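Local atomic coordinates of AAC3-I (Uncultured bacterium, PDB entry 5HMN), a protein that probably transfers an acetyl group from acetyl-coenzyme A to aminoglycoside antibiotics, as a GNAT-fold acetyltransferase from an uncultured soil bacterium, and so confers resistance. Residues Y53-A58 against A113-Y118. Residues are numbered along the deposited sequence; the frame is centred on the assembly and turned at random.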
loop_
_atom_site.group_PDB
_atom_site.type_symbol
_atom_site.label_atom_id
_atom_site.label_comp_id
_atom_site.label_asym_id
_atom_site.label_seq_id
_atom_site.Cartn_x
_atom_site.Cartn_y
_atom_site.Cartn_z
ATOM N N TYR C 53 0.581 -3.773 -11.279
ATOM C CA TYR C 53 0.829 -2.825 -10.200
ATOM C C TYR C 53 2.162 -3.009 -9.472
ATOM O O TYR C 53 2.627 -2.097 -8.787
ATOM C CB TYR C 53 -0.317 -2.896 -9.187
ATOM C CG TYR C 53 -0.490 -4.255 -8.544
ATOM C CD1 TYR C 53 0.130 -4.561 -7.340
ATOM C CD2 TYR C 53 -1.280 -5.230 -9.140
ATOM C CE1 TYR C 53 -0.028 -5.799 -6.750
ATOM C CE2 TYR C 53 -1.444 -6.472 -8.556
ATOM C CZ TYR C 53 -0.815 -6.749 -7.362
ATOM O OH TYR C 53 -0.978 -7.982 -6.779
ATOM N N PHE C 54 2.779 -4.179 -9.609
ATOM C CA PHE C 54 4.031 -4.433 -8.890
ATOM C C PHE C 54 5.242 -3.910 -9.656
ATOM O O PHE C 54 5.347 -4.089 -10.867
ATOM C CB PHE C 54 4.202 -5.930 -8.606
ATOM C CG PHE C 54 5.424 -6.251 -7.782
ATOM C CD1 PHE C 54 5.484 -5.901 -6.444
ATOM C CD2 PHE C 54 6.513 -6.899 -8.350
ATOM C CE1 PHE C 54 6.603 -6.192 -5.678
ATOM C CE2 PHE C 54 7.636 -7.195 -7.593
ATOM C CZ PHE C 54 7.683 -6.839 -6.253
ATOM N N ILE C 55 6.150 -3.254 -8.933
ATOM C CA ILE C 55 7.375 -2.720 -9.520
ATOM C C ILE C 55 8.595 -3.147 -8.703
ATOM O O ILE C 55 8.664 -2.911 -7.495
ATOM C CB ILE C 55 7.343 -1.176 -9.605
ATOM C CG1 ILE C 55 6.178 -0.707 -10.481
ATOM C CG2 ILE C 55 8.665 -0.640 -10.141
ATOM C CD1 ILE C 55 6.023 0.800 -10.546
ATOM N N ALA C 56 9.554 -3.779 -9.367
ATOM C CA ALA C 56 10.790 -4.193 -8.711
ATOM C C ALA C 56 11.995 -3.610 -9.429
ATOM O O ALA C 56 12.187 -3.849 -10.618
ATOM C CB ALA C 56 10.885 -5.711 -8.661
ATOM N N LEU C 57 12.799 -2.833 -8.708
ATOM C CA LEU C 57 13.997 -2.228 -9.281
ATOM C C LEU C 57 15.247 -2.807 -8.633
ATOM O O LEU C 57 15.280 -3.041 -7.425
ATOM C CB LEU C 57 13.984 -0.705 -9.104
ATOM C CG LEU C 57 12.780 0.068 -9.644
ATOM C CD1 LEU C 57 12.966 1.561 -9.421
ATOM C CD2 LEU C 57 12.561 -0.233 -11.117
ATOM N N ALA C 58 16.279 -3.025 -9.440
ATOM C CA ALA C 58 17.550 -3.518 -8.927
ATOM C C ALA C 58 18.696 -2.613 -9.353
ATOM O O ALA C 58 18.762 -2.179 -10.500
ATOM C CB ALA C 58 17.798 -4.944 -9.402
ATOM N N ALA C 113 5.896 8.775 -13.778
ATOM C CA ALA C 113 5.410 9.781 -14.719
ATOM C C ALA C 113 4.925 9.137 -16.014
ATOM O O ALA C 113 3.974 9.610 -16.633
ATOM C CB ALA C 113 6.499 10.804 -15.010
ATOM N N ALA C 114 5.589 8.056 -16.416
ATOM C CA ALA C 114 5.193 7.310 -17.603
ATOM C C ALA C 114 3.902 6.535 -17.351
ATOM O O ALA C 114 3.151 6.249 -18.284
ATOM C CB ALA C 114 6.303 6.366 -18.031
ATOM N N ARG C 115 3.651 6.199 -16.088
ATOM C CA ARG C 115 2.434 5.485 -15.702
ATOM C C ARG C 115 1.298 6.449 -15.387
ATOM O O ARG C 115 0.139 6.044 -15.288
ATOM C CB ARG C 115 2.693 4.581 -14.494
ATOM C CG ARG C 115 3.500 3.331 -14.813
ATOM C CD ARG C 115 3.648 2.440 -13.586
ATOM N NE ARG C 115 4.350 1.198 -13.899
ATOM C CZ ARG C 115 3.879 -0.012 -13.621
ATOM N NH1 ARG C 115 2.708 -0.141 -13.015
ATOM N NH2 ARG C 115 4.577 -1.091 -13.941
ATOM N N GLY C 116 1.634 7.724 -15.227
ATOM C CA GLY C 116 0.635 8.740 -14.950
ATOM C C GLY C 116 0.405 8.966 -13.466
ATOM O O GLY C 116 -0.490 9.717 -13.080
ATOM N N ALA C 117 1.210 8.312 -12.635
ATOM C CA ALA C 117 1.130 8.492 -11.189
ATOM C C ALA C 117 1.497 9.924 -10.823
ATOM O O ALA C 117 2.391 10.509 -11.429
ATOM C CB ALA C 117 2.040 7.510 -10.478
ATOM N N TYR C 118 0.807 10.487 -9.835
ATOM C CA TYR C 118 1.017 11.886 -9.480
ATOM C C TYR C 118 1.875 12.029 -8.227
ATOM O O TYR C 118 2.332 13.125 -7.908
ATOM C CB TYR C 118 -0.327 12.605 -9.288
ATOM C CG TYR C 118 -1.023 12.306 -7.976
ATOM C CD1 TYR C 118 -0.928 13.183 -6.902
ATOM C CD2 TYR C 118 -1.779 11.155 -7.814
ATOM C CE1 TYR C 118 -1.564 12.916 -5.699
ATOM C CE2 TYR C 118 -2.416 10.878 -6.618
ATOM C CZ TYR C 118 -2.303 11.760 -5.566
ATOM O OH TYR C 118 -2.932 11.484 -4.378
HETATM O O HOH W 1 4.078 -3.565 -13.190
#
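Arg115 NH2 reaches the start of strand 54-61 through one water, which accepts from NH2 at 2.6 Å and donates to Phe54 O at 2.7 Å. The bridge joins the C-terminal end of helix 100-115 to the central sheet of the GNAT fold, on the face this helix covers. The water lies in the guanidinium plane, at its edge. One face of the same group is covered by Ile55, whose CD1 sits over its centre, 3.7 Å above the plane, while Ile55 CG1 comes within 3.8 Å of Arg115 NH2. Arg115 is extended from CG to NE (chi2 -177°, chi3 176°), which carries its charged end across from the helix to the strand. There NH1 makes a salt bridge with Glu73 of the adjoining strand and a hydrogen bond to Asp52 O, so nitrogen atoms at two corners of the guanidinium have polar partners. Just beyond Arg115 the helix closes in a Schellman motif, with Gly116, at positive phi, in the C-prime place and its N weakly bonded to Ala113 O. The Tyr53 ring stacks on Tyr53 of the second subunit. The Ile55 methyl CD1 lies 3.8 Å from Arg115 NE and 4.2 Å from Arg115 CD.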